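Local coordinates for protein secretion chaperonin CsaA (Picrophilus torridus, PDB 5ZDI) that probably binds tRNA through an OB-type domain and is named as a chaperone linked to protein secretion, at residues G15-V20 / D56-K61; K61-V66 / V92-P97. One frame throughout, in Å; residues are numbered along the deposited sequence.

Interaction 1. Residues G15-V20 / D56-K61; sequences GIIKEV and DELINK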
# COMPACT_ATOMS: atom_id res chain seq x y z
N GLY A 15 -7.75 6.95 -0.61
CA GLY A 15 -9.11 7.21 -1.08
C GLY A 15 -10.11 6.75 0.01
O GLY A 15 -9.71 6.00 0.85
N ILE A 16 -11.37 7.13 -0.09
CA ILE A 16 -12.42 6.65 0.84
C ILE A 16 -13.57 6.14 -0.01
O ILE A 16 -14.08 6.84 -0.92
CB ILE A 16 -12.86 7.73 1.83
CG1 ILE A 16 -13.95 7.21 2.79
CG2 ILE A 16 -13.39 8.95 1.11
CD1 ILE A 16 -14.10 8.02 4.06
N ILE A 17 -14.01 4.91 0.28
CA ILE A 17 -15.10 4.35 -0.47
C ILE A 17 -16.42 5.02 -0.03
O ILE A 17 -16.76 5.03 1.17
CB ILE A 17 -15.17 2.81 -0.25
CG1 ILE A 17 -13.90 2.13 -0.81
CG2 ILE A 17 -16.40 2.25 -0.87
CD1 ILE A 17 -13.70 0.69 -0.41
N LYS A 18 -17.21 5.47 -1.00
CA LYS A 18 -18.48 6.14 -0.73
C LYS A 18 -19.72 5.39 -1.17
O LYS A 18 -20.77 5.62 -0.58
CB LYS A 18 -18.52 7.56 -1.29
CG LYS A 18 -17.37 8.43 -0.83
CD LYS A 18 -17.28 8.66 0.67
CE LYS A 18 -18.46 9.44 1.24
NZ LYS A 18 -18.13 9.84 2.58
N GLU A 19 -19.63 4.55 -2.16
CA GLU A 19 -20.75 3.74 -2.63
C GLU A 19 -20.22 2.38 -3.08
O GLU A 19 -19.06 2.28 -3.57
CB GLU A 19 -21.43 4.39 -3.83
CG GLU A 19 -22.07 5.70 -3.51
CD GLU A 19 -23.15 6.06 -4.54
OE1 GLU A 19 -24.05 6.84 -4.15
OE2 GLU A 19 -23.08 5.55 -5.68
N VAL A 20 -21.02 1.35 -2.91
CA VAL A 20 -20.62 -0.01 -3.29
C VAL A 20 -21.81 -0.68 -3.94
O VAL A 20 -22.90 -0.59 -3.35
CB VAL A 20 -20.24 -0.90 -2.10
CG1 VAL A 20 -19.72 -2.28 -2.60
CG2 VAL A 20 -19.20 -0.26 -1.25
N ASP A 56 -21.50 -3.12 3.64
CA ASP A 56 -21.43 -2.21 4.77
C ASP A 56 -20.08 -2.10 5.45
O ASP A 56 -19.81 -1.07 6.05
CB ASP A 56 -22.55 -2.52 5.79
CG ASP A 56 -23.92 -2.01 5.33
OD1 ASP A 56 -24.06 -0.80 5.01
OD2 ASP A 56 -24.87 -2.81 5.32
N GLU A 57 -19.22 -3.09 5.31
CA GLU A 57 -17.83 -2.98 5.77
C GLU A 57 -16.97 -2.07 4.94
O GLU A 57 -16.00 -1.58 5.46
CB GLU A 57 -17.17 -4.33 5.87
CG GLU A 57 -18.00 -5.27 6.80
CD GLU A 57 -17.36 -6.64 6.83
OE1 GLU A 57 -17.20 -7.35 5.83
OE2 GLU A 57 -16.98 -7.01 7.91
N LEU A 58 -17.38 -1.75 3.72
CA LEU A 58 -16.53 -0.95 2.87
C LEU A 58 -16.96 0.52 2.86
O LEU A 58 -16.19 1.39 2.52
CB LEU A 58 -16.54 -1.53 1.45
CG LEU A 58 -16.10 -2.94 1.28
CD1 LEU A 58 -16.36 -3.49 -0.11
CD2 LEU A 58 -14.58 -3.01 1.56
N ILE A 59 -18.23 0.82 3.16
CA ILE A 59 -18.68 2.23 3.18
C ILE A 59 -17.85 3.04 4.17
O ILE A 59 -17.69 2.69 5.37
CB ILE A 59 -20.17 2.29 3.53
CG1 ILE A 59 -20.98 1.54 2.45
CG2 ILE A 59 -20.62 3.71 3.75
CD1 ILE A 59 -21.19 2.35 1.20
N ASN A 60 -17.36 4.19 3.66
CA ASN A 60 -16.46 5.01 4.41
C ASN A 60 -15.17 4.41 4.92
O ASN A 60 -14.50 4.97 5.81
CB ASN A 60 -17.26 5.84 5.49
CG ASN A 60 -18.15 6.89 4.80
OD1 ASN A 60 -17.63 7.66 3.90
ND2 ASN A 60 -19.48 6.88 5.09
N LYS A 61 -14.73 3.32 4.29
CA LYS A 61 -13.41 2.77 4.55
C LYS A 61 -12.32 3.48 3.74
O LYS A 61 -12.47 3.67 2.51
CB LYS A 61 -13.42 1.27 4.20
CG LYS A 61 -12.25 0.51 4.76
CD LYS A 61 -12.26 -0.89 4.22
CE LYS A 61 -10.96 -1.72 4.45
NZ LYS A 61 -10.58 -1.77 5.81

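Interaction 2. Residues K61-V66 / V92-P97; sequences KKIIAV and VKLLTP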
# COMPACT_ATOMS: atom_id res chain seq x y z
N LYS A 61 -14.73 3.32 4.29
CA LYS A 61 -13.41 2.77 4.55
C LYS A 61 -12.32 3.48 3.74
O LYS A 61 -12.47 3.67 2.51
CB LYS A 61 -13.42 1.27 4.20
CG LYS A 61 -12.25 0.51 4.76
CD LYS A 61 -12.26 -0.89 4.22
CE LYS A 61 -10.96 -1.72 4.45
NZ LYS A 61 -10.58 -1.77 5.81
N LYS A 62 -11.21 3.87 4.41
CA LYS A 62 -10.04 4.45 3.71
C LYS A 62 -9.22 3.34 3.08
O LYS A 62 -8.90 2.32 3.72
CB LYS A 62 -9.15 5.28 4.64
CG LYS A 62 -9.88 6.47 5.15
CD LYS A 62 -9.02 7.24 6.14
CE LYS A 62 -9.87 8.37 6.70
NZ LYS A 62 -9.05 9.04 7.78
N ILE A 63 -9.03 3.48 1.80
CA ILE A 63 -8.30 2.48 1.01
C ILE A 63 -7.11 3.18 0.31
O ILE A 63 -6.95 4.41 0.40
CB ILE A 63 -9.24 1.80 -0.02
CG1 ILE A 63 -9.95 2.75 -0.97
CG2 ILE A 63 -10.31 1.00 0.69
CD1 ILE A 63 -9.05 3.36 -2.02
N ILE A 64 -6.30 2.36 -0.37
CA ILE A 64 -5.20 2.81 -1.11
C ILE A 64 -5.31 2.38 -2.53
O ILE A 64 -5.62 1.23 -2.82
CB ILE A 64 -3.90 2.15 -0.47
CG1 ILE A 64 -3.83 2.40 1.04
CG2 ILE A 64 -2.62 2.60 -1.11
CD1 ILE A 64 -3.73 3.88 1.43
N ALA A 65 -5.04 3.30 -3.48
CA ALA A 65 -5.19 2.98 -4.90
C ALA A 65 -4.16 3.65 -5.79
O ALA A 65 -3.70 4.77 -5.51
CB ALA A 65 -6.59 3.35 -5.36
N VAL A 66 -3.89 2.97 -6.91
CA VAL A 66 -3.13 3.53 -7.99
C VAL A 66 -4.07 4.40 -8.82
O VAL A 66 -5.09 3.88 -9.31
CB VAL A 66 -2.53 2.47 -8.89
CG1 VAL A 66 -1.81 3.26 -10.03
CG2 VAL A 66 -1.56 1.61 -8.12
N VAL A 92 -8.51 -11.63 -0.37
CA VAL A 92 -7.92 -10.33 -0.52
C VAL A 92 -8.21 -9.51 0.74
O VAL A 92 -9.33 -9.32 1.12
CB VAL A 92 -8.45 -9.64 -1.76
CG1 VAL A 92 -7.90 -8.21 -1.90
CG2 VAL A 92 -8.04 -10.43 -3.03
N LYS A 93 -7.15 -8.92 1.32
CA LYS A 93 -7.29 -8.07 2.50
C LYS A 93 -6.78 -6.69 2.10
O LYS A 93 -5.58 -6.49 1.82
CB LYS A 93 -6.46 -8.62 3.63
CG LYS A 93 -6.95 -9.96 4.12
CD LYS A 93 -8.24 -9.85 4.97
CE LYS A 93 -8.60 -11.23 5.50
NZ LYS A 93 -9.82 -11.24 6.27
N LEU A 94 -7.69 -5.73 2.10
CA LEU A 94 -7.35 -4.35 1.75
C LEU A 94 -6.20 -3.79 2.58
O LEU A 94 -6.11 -4.00 3.81
CB LEU A 94 -8.53 -3.40 1.90
CG LEU A 94 -9.67 -3.74 0.90
CD1 LEU A 94 -10.93 -2.98 1.33
CD2 LEU A 94 -9.22 -3.46 -0.55
N LEU A 95 -5.46 -2.90 1.94
CA LEU A 95 -4.54 -2.01 2.58
C LEU A 95 -5.26 -0.78 3.11
O LEU A 95 -6.19 -0.25 2.41
CB LEU A 95 -3.47 -1.55 1.60
CG LEU A 95 -2.64 -2.59 0.91
CD1 LEU A 95 -1.38 -1.96 0.30
CD2 LEU A 95 -2.24 -3.74 1.73
N THR A 96 -4.93 -0.36 4.35
CA THR A 96 -5.52 0.84 4.90
C THR A 96 -4.40 1.72 5.49
O THR A 96 -3.40 1.18 6.04
CB THR A 96 -6.56 0.46 5.99
OG1 THR A 96 -5.93 0.18 7.22
CG2 THR A 96 -7.43 -0.84 5.54
N PRO A 97 -4.53 3.07 5.41
CA PRO A 97 -3.55 3.87 6.09
C PRO A 97 -3.88 4.02 7.55
O PRO A 97 -5.04 4.05 7.91
CB PRO A 97 -3.67 5.24 5.38
CG PRO A 97 -5.12 5.33 5.06
CD PRO A 97 -5.52 3.94 4.74
O HOH W 1 -6.73 -0.45 -0.19

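Interaction 1. Residues G15-V20 / D56-K61
Ile17 is bonded through its backbone to both Asn60 and Lys61, which holds a turn against strand 12-22. Asn60 N donates to Ile17 O at 2.7 Å, and Ile17 N donates to Lys61 O with a nearly straight N-H...O angle of 168°. The same Lys61 O also receives a CA-H...O contact from Ile16 CA at 3.4 Å. The side chain of Ile17 packs against the turn: its CB lies 3.3 Å from Leu58 O, and CD1 reaches Leu58 CB at 4.1 Å. Val20 CG2 approaches that same CB, its side chain crossing Leu58 at about a right angle, and also meets Ile59 CD1. On the opposite flank Ile16 CD1 rests 3.5 Å from Asn60 O.

The outer polar link is Lys18 NZ to Asn60 OD1, 2.6 Å, in the carbonyl plane and on a lone pair. Bends at chi2 (-61°) and chi3 (-65°) curl the lysine back, which also brings CD and CE beside OD1. A methionine in its place would remove the ammonium group and would probably leave Asn60 OD1 without this donor and its amide freer to turn.

Asn60 is positioned by a type II beta turn from Leu58 to Lys61, closed by Lys61 N donating to Leu58 O at 3.0 Å; it takes the third place, with positive phi. On the strand side, a classic bulge in strand 12-22 sets Lys18 and Glu19 opposite the single residue Lys34. The turn follows helix 55-58 and lies along strand 12-22, which pairs with strand 31-36 on one side and strand 62-66 on the other; Leu58 continues inward onto Tyr31, Tyr53, Ile50 and Leu94.

Interaction 2. Residues K61-V66 / V92-P97
Ile64 and Pro97 make the main apolar pairing where two strands cross without any direct hydrogen bond between them. The Ile64 CD1 methyl lies 3.8 Å from Pro97 CD, and N, CG and CB of the same ring are all within 4.2 Å of it, so the methyl meets most of the ring and not a single atom. The two side chains run antiparallel alongside one another. Ile64 CG1, set anti to its own carbonyl carbon (chi1 -53°), lies 4.0 Å from Leu95 CB, with the side chains crossing at about a right angle. Pro97 is met a second time by Lys62, whose CB lies 3.9 Å from Pro97 CD.

Lys61 adds the third large share through its aliphatic chain. Its CE is 3.4 Å from Leu94 CD1, tighter than usual carbon contact, while its NZ forms a salt bridge with Asp98 of the second subunit. Leu94 CD1 also touches Ile63 CG2.

The backbones are bridged by water 1, which accepts from Ile64 N at 2.8 Å and is placed to donate to Leu95 O, 2.7 Å from the water. Lys62 O is buried here without a polar partner in the model, with Thr96 CB among the atoms packed on it.

The segment axes approach to 5.1 Å at 105° between their directions, which marks a crossing of strands and not a ladder. The contact joins two strands that both pair antiparallel with strand 77-88, consistent with the curled sheet of an OB-type barrel. Ile64 also reaches Val14 and Leu84, and its side of the contact adjoins the subunit interface, where it packs on Leu95 of the second subunit; Leu95, Thr96 and Pro97 extend the sheet by an antiparallel ladder with a strand of that subunit.

Interactions 1 and 2 have centres about 10 Å apart and come in series along the chain, meeting at Lys61, which ends the turn of the first and begins the second. Strands 12-22 and 62-66 are neighbours in the sheet, and Gly15 O to Ile63 N, 2.8 Å, is a probable hydrogen bond between the two contacts. Packing is continuous as well: Ile17 CD1 lies 3.6 Å from Ile63 CG2, and Leu58 CD2 lies 3.7 Å from Leu94 CD1. All four segments belong to the putative tRNA-binding domain. Interaction 1 thus seats the helix 55-58 connection on the sheet, while interaction 2 carries the packing to strand 91-97 and the subunit interface.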